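Porin (Pseudomonas aeruginosa, PDB 3T24) forms a beta-barrel channel in the bacterial outer membrane and, as an OprD-family carboxylate channel, probably passes small carboxylate-bearing molecules. Local coordinates at residues 260-265 and 294-299; 178-183 and 281-286. All coordinates share one frame; numbering follows the deposited sequence.

Both interactions involve the long connection between strands 270-280 and 310-319, but they hold it at different depths. Interaction 1 is the buried one: residues 294-299 turn against the face of strand 255-267, with one side-chain-to-backbone hydrogen bond and valine and methionine packing. Interaction 2 lies further from the centre of the chain and is partly buried; there residues 281-286 meet another loop, 178-183, mainly through a backbone hydrogen bond and, at its more open edge, an amide near a carboxylate. Their centres are 20 Å apart, yet they touch, since Leu295 CD1 lies 3.5 Å from Phe285 CD2. A loop-to-wall contact thus continues into a loop-to-loop contact.

Interaction 1: residues 260-265 and 294-299; sequences NAMFTY and YLVNFI
The backbone N-H of Val296 points to the side-chain oxygen of Asn260, with N to OD1 3.1 Å and an N-H...O angle of 156°. Asn260 CG stands between its backbone N and carbonyl carbon (chi1 63°), which turns it toward the loop, and the amide carbonyl receives the donor above its plane, tilted by 24°. The other branch, ND2, makes a weak hydrogen bond to Ala258 O, which gives the amide a partner at each end. Val296 is the second residue of a type I turn from Leu295 to Phe298, closed by Phe298 N to Leu295 O.

Around this bond the valine works as a compact apolar wedge. Val296 CG2 rests on Asn260 CB at 3.6 Å and lies close to Ala261 O, while CG1 meets Met262 CB at 3.8 Å. Strand alternation puts Asn260 and Met262 on the same face, turned toward the loop. The Met262 chain bends at chi2 and chi3, and its methyl CE comes 3.8 Å from Val296 CB, beside the valine carbonyl. Flexible and unbranched, methionine suits this curved fit.

In the OprD-type barrel, an inward-folded loop meets a strand here. Gln313 donates to Val296 O, Gln277 OE1 accepts Asn297 N, and the Asn297 side chain is bonded to Ser311 and Gln313. Buried peptide groups of the turn are answered by neutral side-chain amides, while Val296 packs against Asn260 CB and Met262.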
ATOM      1  N   ASN A 260      -7.494  -0.935 -14.590  1.00 35.16           N
ATOM      2  CA  ASN A 260      -6.739   0.242 -14.200  1.00 37.57           C
ATOM      3  C   ASN A 260      -5.326   0.189 -14.755  1.00 42.12           C
ATOM      4  O   ASN A 260      -4.646  -0.823 -14.662  1.00 47.75           O
ATOM      5  CB  ASN A 260      -6.774   0.479 -12.671  1.00 32.64           C
ATOM      6  CG  ASN A 260      -6.137  -0.645 -11.875  1.00 33.57           C
ATOM      7  OD1 ASN A 260      -5.158  -0.428 -11.172  1.00 37.55           O
ATOM      8  ND2 ASN A 260      -6.709  -1.844 -11.953  1.00 31.15           N
ATOM      9  N   ALA A 261      -4.912   1.293 -15.359  1.00 39.63           N
ATOM     10  CA  ALA A 261      -3.647   1.363 -16.051  1.00 42.67           C
ATOM     11  C   ALA A 261      -3.019   2.745 -15.876  1.00 43.85           C
ATOM     12  O   ALA A 261      -3.713   3.759 -15.812  1.00 44.69           O
ATOM     13  CB  ALA A 261      -3.845   1.053 -17.518  1.00 43.97           C
ATOM     14  N   MET A 262      -1.699   2.772 -15.800  1.00 43.02           N
ATOM     15  CA  MET A 262      -0.968   4.019 -15.672  1.00 45.34           C
ATOM     16  C   MET A 262       0.151   4.036 -16.684  1.00 46.83           C
ATOM     17  O   MET A 262       0.818   3.020 -16.920  1.00 41.53           O
ATOM     18  CB  MET A 262      -0.378   4.185 -14.270  1.00 43.96           C
ATOM     19  CG  MET A 262       0.285   5.545 -14.055  1.00 41.79           C
ATOM     20  SD  MET A 262      -0.630   6.635 -12.944  1.00 54.78           S
ATOM     21  CE  MET A 262      -0.450   5.744 -11.393  1.00 60.80           C
ATOM     22  N   PHE A 263       0.357   5.202 -17.276  1.00 45.59           N
ATOM     23  CA  PHE A 263       1.419   5.380 -18.243  1.00 47.70           C
ATOM     24  C   PHE A 263       2.270   6.521 -17.744  1.00 52.16           C
ATOM     25  O   PHE A 263       1.758   7.605 -17.480  1.00 56.89           O
ATOM     26  CB  PHE A 263       0.817   5.679 -19.610  1.00 51.26           C
ATOM     27  CG  PHE A 263      -0.046   4.568 -20.128  1.00 53.14           C
ATOM     28  CD1 PHE A 263       0.491   3.570 -20.921  1.00 55.84           C
ATOM     29  CD2 PHE A 263      -1.382   4.500 -19.787  1.00 53.91           C
ATOM     30  CE1 PHE A 263      -0.292   2.536 -21.381  1.00 56.20           C
ATOM     31  CE2 PHE A 263      -2.171   3.470 -20.243  1.00 55.67           C
ATOM     32  CZ  PHE A 263      -1.624   2.484 -21.041  1.00 54.94           C
ATOM     33  N   THR A 264       3.563   6.270 -17.580  1.00 45.86           N
ATOM     34  CA  THR A 264       4.458   7.275 -17.019  1.00 58.38           C
ATOM     35  C   THR A 264       5.662   7.487 -17.925  1.00 64.99           C
ATOM     36  O   THR A 264       6.558   6.643 -18.015  1.00 66.36           O
ATOM     37  CB  THR A 264       4.941   6.899 -15.594  1.00 53.10           C
ATOM     38  OG1 THR A 264       3.814   6.790 -14.708  1.00 49.89           O
ATOM     39  CG2 THR A 264       5.895   7.954 -15.055  1.00 46.23           C
ATOM     40  N   TYR A 265       5.665   8.627 -18.602  1.00 65.92           N
ATOM     41  CA  TYR A 265       6.762   9.002 -19.470  1.00 65.27           C
ATOM     42  C   TYR A 265       7.790   9.774 -18.660  1.00 61.07           C
ATOM     43  O   TYR A 265       7.483  10.830 -18.109  1.00 58.73           O
ATOM     44  CB  TYR A 265       6.235   9.859 -20.620  1.00 70.62           C
ATOM     45  CG  TYR A 265       7.319  10.460 -21.475  1.00 78.01           C
ATOM     46  CD1 TYR A 265       8.086   9.664 -22.309  1.00 83.23           C
ATOM     47  CD2 TYR A 265       7.573  11.825 -21.450  1.00 81.53           C
ATOM     48  CE1 TYR A 265       9.082  10.202 -23.099  1.00 88.02           C
ATOM     49  CE2 TYR A 265       8.570  12.376 -22.236  1.00 88.01           C
ATOM     50  CZ  TYR A 265       9.322  11.559 -23.060  1.00 91.12           C
ATOM     51  OH  TYR A 265      10.317  12.091 -23.852  1.00 96.07           O
ATOM     52  N   TYR A 294      -4.452  -2.199  -4.429  1.00 20.48           N
ATOM     53  CA  TYR A 294      -3.516  -2.033  -5.499  1.00 21.77           C
ATOM     54  C   TYR A 294      -4.231  -1.472  -6.726  1.00 32.62           C
ATOM     55  O   TYR A 294      -4.601  -2.216  -7.622  1.00 30.99           O
ATOM     56  CB  TYR A 294      -2.888  -3.391  -5.788  1.00 26.44           C
ATOM     57  CG  TYR A 294      -1.708  -3.333  -6.712  1.00 30.97           C
ATOM     58  CD1 TYR A 294      -0.601  -2.527  -6.417  1.00 30.31           C
ATOM     59  CD2 TYR A 294      -1.675  -4.108  -7.872  1.00 32.29           C
ATOM     60  CE1 TYR A 294       0.501  -2.482  -7.278  1.00 26.38           C
ATOM     61  CE2 TYR A 294      -0.578  -4.076  -8.727  1.00 34.62           C
ATOM     62  CZ  TYR A 294       0.502  -3.265  -8.430  1.00 34.90           C
ATOM     63  OH  TYR A 294       1.574  -3.238  -9.300  1.00 43.49           O
ATOM     64  N   LEU A 295      -4.414  -0.153  -6.756  1.00 34.24           N
ATOM     65  CA  LEU A 295      -5.137   0.531  -7.837  1.00 25.96           C
ATOM     66  C   LEU A 295      -4.397   1.808  -8.237  1.00 28.78           C
ATOM     67  O   LEU A 295      -3.978   2.579  -7.383  1.00 30.80           O
ATOM     68  CB  LEU A 295      -6.567   0.899  -7.378  1.00 24.39           C
ATOM     69  CG  LEU A 295      -7.512  -0.259  -7.016  1.00 27.48           C
ATOM     70  CD1 LEU A 295      -8.781   0.226  -6.298  1.00 19.91           C
ATOM     71  CD2 LEU A 295      -7.865  -1.106  -8.256  1.00 21.77           C
ATOM     72  N   VAL A 296      -4.262   2.061  -9.531  1.00 27.30           N
ATOM     73  CA  VAL A 296      -3.478   3.212  -9.975  1.00 29.54           C
ATOM     74  C   VAL A 296      -4.027   4.564  -9.520  1.00 31.27           C
ATOM     75  O   VAL A 296      -3.278   5.521  -9.411  1.00 35.21           O
ATOM     76  CB  VAL A 296      -3.287   3.249 -11.521  1.00 28.55           C
ATOM     77  CG1 VAL A 296      -2.478   2.061 -11.987  1.00 29.35           C
ATOM     78  CG2 VAL A 296      -4.655   3.347 -12.261  1.00 28.51           C
ATOM     79  N   ASN A 297      -5.329   4.663  -9.277  1.00 36.63           N
ATOM     80  CA  ASN A 297      -5.891   5.946  -8.840  1.00 36.81           C
ATOM     81  C   ASN A 297      -6.212   6.020  -7.361  1.00 33.76           C
ATOM     82  O   ASN A 297      -6.876   6.946  -6.901  1.00 32.71           O
ATOM     83  CB  ASN A 297      -7.104   6.329  -9.666  1.00 37.55           C
ATOM     84  CG  ASN A 297      -6.743   6.639 -11.088  1.00 39.97           C
ATOM     85  OD1 ASN A 297      -5.560   6.869 -11.404  1.00 39.75           O
ATOM     86  ND2 ASN A 297      -7.754   6.652 -11.971  1.00 31.92           N
ATOM     87  N   PHE A 298      -5.720   5.038  -6.624  1.00 31.97           N
ATOM     88  CA  PHE A 298      -5.738   5.100  -5.187  1.00 29.36           C
ATOM     89  C   PHE A 298      -4.689   6.121  -4.792  1.00 34.15           C
ATOM     90  O   PHE A 298      -3.513   5.946  -5.098  1.00 36.74           O
ATOM     91  CB  PHE A 298      -5.389   3.725  -4.614  1.00 28.19           C
ATOM     92  CG  PHE A 298      -4.974   3.757  -3.175  1.00 30.32           C
ATOM     93  CD1 PHE A 298      -5.893   4.062  -2.187  1.00 30.20           C
ATOM     94  CD2 PHE A 298      -3.657   3.485  -2.811  1.00 31.99           C
ATOM     95  CE1 PHE A 298      -5.516   4.089  -0.844  1.00 31.68           C
ATOM     96  CE2 PHE A 298      -3.272   3.496  -1.477  1.00 32.76           C
ATOM     97  CZ  PHE A 298      -4.220   3.810  -0.482  1.00 29.20           C
ATOM     98  N   ILE A 299      -5.111   7.181  -4.108  1.00 30.55           N
ATOM     99  CA  ILE A 299      -4.197   8.258  -3.714  1.00 30.49           C
ATOM    100  C   ILE A 299      -4.384   8.648  -2.247  1.00 34.60           C
ATOM    101  O   ILE A 299      -4.728   7.799  -1.425  1.00 32.18           O
ATOM    102  CB  ILE A 299      -4.304   9.490  -4.657  1.00 25.58           C
ATOM    103  CG1 ILE A 299      -5.743  10.045  -4.707  1.00 27.47           C
ATOM    104  CG2 ILE A 299      -3.819   9.095  -6.042  1.00 26.73           C
ATOM    105  CD1 ILE A 299      -5.887  11.356  -5.517  1.00 33.22           C
TER

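Interaction 2: residues 178-183 and 281-286; sequences KRQIVV and GDTGFA
Arg179 O accepts the backbone N-H of Gly284, joining two long loops of the OprD-family beta-barrel: residues 178-183 belong to the connection between strands 150-161 and 192-200, while residues 281-286 follow strand 270-280. This bond is the tight part of the contact. Gly284 N lies 2.9 Å from Arg179 O, the N-H...O angle is 165°, and the donor lies in the carbonyl plane on a lone pair. Gly284 has no side chain to hold the two backbones apart, and its CA comes within 4.5 Å of that of Arg179. The guanidinium end of Arg179 is engaged beyond the contact, in a salt bridge to Asp303.

Ile181 and Thr283 extend the close packing. Ile181 CG1 lies 3.8 Å from Thr283 CB, the two side chains crossing at about a right angle, and its CD1 reaches on to Phe285 O. Thr283 OG1 stands between its backbone N and carbonyl carbon (chi1 75°), with CG2 anti to the carbonyl carbon; this sets the methyl CG2 3.5 Å from Gln180 O. A branched residue with both methyl and hydroxyl suits this position, since it packs against the loop and binds a polar group at once.

Toward the partly exposed margin, at Asp282, the contact is less well defined. Gln180 turns its amide to Asp282, whose carboxylate plane stands 83° from that of the amide. Gln180 NE2 makes only a weak hydrogen bond to Asp282 OD2, at 3.1 Å; its bond to Asp282 O is less certain, because Gln180 CG crowds that oxygen in the model. Asp282 N is hydrogen-bonded to Asp255 OD2.

Back on the buried side, Thr283 OG1 accepts Asp255 N and donates to Gly284 O, 2.9 Å away, in the plane of that carbonyl.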
ATOM      1  N   LYS A 178     -19.587   4.407  -1.338  1.00 27.54           N
ATOM      2  CA  LYS A 178     -20.540   3.867  -2.296  1.00 34.39           C
ATOM      3  C   LYS A 178     -19.984   2.605  -2.970  1.00 34.53           C
ATOM      4  O   LYS A 178     -20.291   2.336  -4.130  1.00 34.64           O
ATOM      5  CB  LYS A 178     -20.895   4.942  -3.326  1.00 29.47           C
ATOM      6  CG  LYS A 178     -21.553   6.168  -2.714  1.00 24.18           C
ATOM      7  CD  LYS A 178     -22.883   5.791  -2.070  1.00 24.14           C
ATOM      8  CE  LYS A 178     -23.590   7.029  -1.557  1.00 26.15           C
ATOM      9  NZ  LYS A 178     -24.915   6.701  -1.024  1.00 28.38           N
ATOM     10  N   ARG A 179     -19.144   1.865  -2.243  1.00 29.55           N
ATOM     11  CA  ARG A 179     -18.578   0.601  -2.727  1.00 29.23           C
ATOM     12  C   ARG A 179     -19.698  -0.398  -2.873  1.00 28.96           C
ATOM     13  O   ARG A 179     -19.658  -1.302  -3.715  1.00 28.78           O
ATOM     14  CB  ARG A 179     -17.516   0.042  -1.750  1.00 22.99           C
ATOM     15  CG  ARG A 179     -16.253   0.879  -1.644  1.00 25.78           C
ATOM     16  CD  ARG A 179     -15.230   0.301  -0.650  1.00 32.38           C
ATOM     17  NE  ARG A 179     -13.995   1.102  -0.628  1.00 32.92           N
ATOM     18  CZ  ARG A 179     -13.790   2.067   0.255  1.00 34.95           C
ATOM     19  NH1 ARG A 179     -14.717   2.317   1.162  1.00 47.52           N
ATOM     20  NH2 ARG A 179     -12.679   2.768   0.248  1.00 29.87           N
ATOM     21  N   GLN A 180     -20.692  -0.244  -2.013  1.00 28.85           N
ATOM     22  CA  GLN A 180     -21.879  -1.036  -2.145  1.00 27.19           C
ATOM     23  C   GLN A 180     -21.568  -2.536  -1.875  1.00 32.01           C
ATOM     24  O   GLN A 180     -22.252  -3.469  -2.330  1.00 25.52           O
ATOM     25  CB  GLN A 180     -22.386  -0.716  -3.524  1.00 28.61           C
ATOM     26  CG  GLN A 180     -22.761  -1.833  -4.327  1.00 33.30           C
ATOM     27  CD  GLN A 180     -24.142  -2.217  -4.036  1.00 26.34           C
ATOM     28  OE1 GLN A 180     -24.722  -1.787  -3.038  1.00 26.12           O
ATOM     29  NE2 GLN A 180     -24.688  -3.049  -4.883  1.00 24.98           N
ATOM     30  N   ILE A 181     -20.512  -2.749  -1.095  1.00 28.84           N
ATOM     31  CA  ILE A 181     -20.175  -4.078  -0.612  1.00 27.58           C
ATOM     32  C   ILE A 181     -21.005  -4.443   0.614  1.00 24.59           C
ATOM     33  O   ILE A 181     -21.051  -3.727   1.608  1.00 31.63           O
ATOM     34  CB  ILE A 181     -18.699  -4.193  -0.281  1.00 30.53           C
ATOM     35  CG1 ILE A 181     -17.890  -4.158  -1.580  1.00 25.20           C
ATOM     36  CG2 ILE A 181     -18.450  -5.451   0.512  1.00 25.20           C
ATOM     37  CD1 ILE A 181     -16.456  -3.863  -1.376  1.00 26.13           C
ATOM     38  N   VAL A 182     -21.692  -5.560   0.520  1.00 26.45           N
ATOM     39  CA  VAL A 182     -22.621  -5.943   1.557  1.00 35.61           C
ATOM     40  C   VAL A 182     -22.276  -7.339   2.034  1.00 33.56           C
ATOM     41  O   VAL A 182     -22.091  -8.264   1.250  1.00 36.37           O
ATOM     42  CB  VAL A 182     -24.118  -5.887   1.057  1.00 33.00           C
ATOM     43  CG1 VAL A 182     -25.033  -6.521   2.068  1.00 25.95           C
ATOM     44  CG2 VAL A 182     -24.538  -4.438   0.811  1.00 28.59           C
ATOM     45  N   VAL A 183     -22.247  -7.489   3.342  1.00 28.85           N
ATOM     46  CA  VAL A 183     -21.698  -8.673   3.952  1.00 28.43           C
ATOM     47  C   VAL A 183     -22.651  -9.152   5.035  1.00 28.96           C
ATOM     48  O   VAL A 183     -23.320  -8.337   5.684  1.00 31.23           O
ATOM     49  CB  VAL A 183     -20.282  -8.293   4.508  1.00 38.31           C
ATOM     50  CG1 VAL A 183     -20.097  -8.674   5.955  1.00 39.62           C
ATOM     51  CG2 VAL A 183     -19.179  -8.826   3.603  1.00 35.65           C
ATOM     52  N   GLY A 281     -19.553  -3.929 -12.410  1.00 27.49           N
ATOM     53  CA  GLY A 281     -20.155  -5.017 -11.665  1.00 26.60           C
ATOM     54  C   GLY A 281     -20.974  -4.411 -10.556  1.00 28.94           C
ATOM     55  O   GLY A 281     -21.060  -3.196 -10.455  1.00 29.31           O
ATOM     56  N   ASP A 282     -21.530  -5.242  -9.686  1.00 25.47           N
ATOM     57  CA  ASP A 282     -22.454  -4.762  -8.668  1.00 32.10           C
ATOM     58  C   ASP A 282     -21.808  -4.070  -7.453  1.00 29.21           C
ATOM     59  O   ASP A 282     -22.522  -3.447  -6.665  1.00 34.00           O
ATOM     60  CB  ASP A 282     -23.359  -5.916  -8.211  1.00 44.40           C
ATOM     61  CG  ASP A 282     -24.506  -5.453  -7.328  1.00 47.38           C
ATOM     62  OD1 ASP A 282     -24.815  -6.167  -6.340  1.00 46.97           O
ATOM     63  OD2 ASP A 282     -25.110  -4.395  -7.630  1.00 44.31           O
ATOM     64  N   THR A 283     -20.483  -4.160  -7.304  1.00 23.81           N
ATOM     65  CA  THR A 283     -19.787  -3.486  -6.190  1.00 26.97           C
ATOM     66  C   THR A 283     -18.483  -2.871  -6.670  1.00 23.78           C
ATOM     67  O   THR A 283     -18.029  -3.168  -7.767  1.00 22.21           O
ATOM     68  CB  THR A 283     -19.386  -4.473  -5.079  1.00 25.57           C
ATOM     69  OG1 THR A 283     -18.251  -5.232  -5.524  1.00 30.14           O
ATOM     70  CG2 THR A 283     -20.537  -5.415  -4.739  1.00 22.57           C
ATOM     71  N   GLY A 284     -17.878  -2.023  -5.845  1.00 24.52           N
ATOM     72  CA  GLY A 284     -16.519  -1.566  -6.099  1.00 23.18           C
ATOM     73  C   GLY A 284     -15.428  -2.630  -5.828  1.00 24.91           C
ATOM     74  O   GLY A 284     -15.712  -3.812  -5.573  1.00 22.21           O
ATOM     75  N   PHE A 285     -14.169  -2.210  -5.906  1.00 25.20           N
ATOM     76  CA  PHE A 285     -13.012  -3.100  -5.693  1.00 27.50           C
ATOM     77  C   PHE A 285     -12.960  -3.788  -4.318  1.00 26.85           C
ATOM     78  O   PHE A 285     -13.293  -3.185  -3.294  1.00 26.14           O
ATOM     79  CB  PHE A 285     -11.738  -2.303  -5.904  1.00 24.56           C
ATOM     80  CG  PHE A 285     -10.494  -3.139  -5.961  1.00 31.15           C
ATOM     81  CD1 PHE A 285     -10.326  -4.084  -6.958  1.00 30.65           C
ATOM     82  CD2 PHE A 285      -9.480  -2.965  -5.022  1.00 24.83           C
ATOM     83  CE1 PHE A 285      -9.167  -4.862  -7.015  1.00 27.85           C
ATOM     84  CE2 PHE A 285      -8.328  -3.716  -5.081  1.00 25.99           C
ATOM     85  CZ  PHE A 285      -8.159  -4.665  -6.078  1.00 27.51           C
ATOM     86  N   ALA A 286     -12.552  -5.053  -4.305  1.00 21.97           N
ATOM     87  CA  ALA A 286     -12.450  -5.828  -3.056  1.00 22.73           C
ATOM     88  C   ALA A 286     -11.021  -5.893  -2.505  1.00 24.51           C
ATOM     89  O   ALA A 286     -10.091  -6.312  -3.216  1.00 23.08           O
ATOM     90  CB  ALA A 286     -12.984  -7.242  -3.258  1.00 24.02           C
TER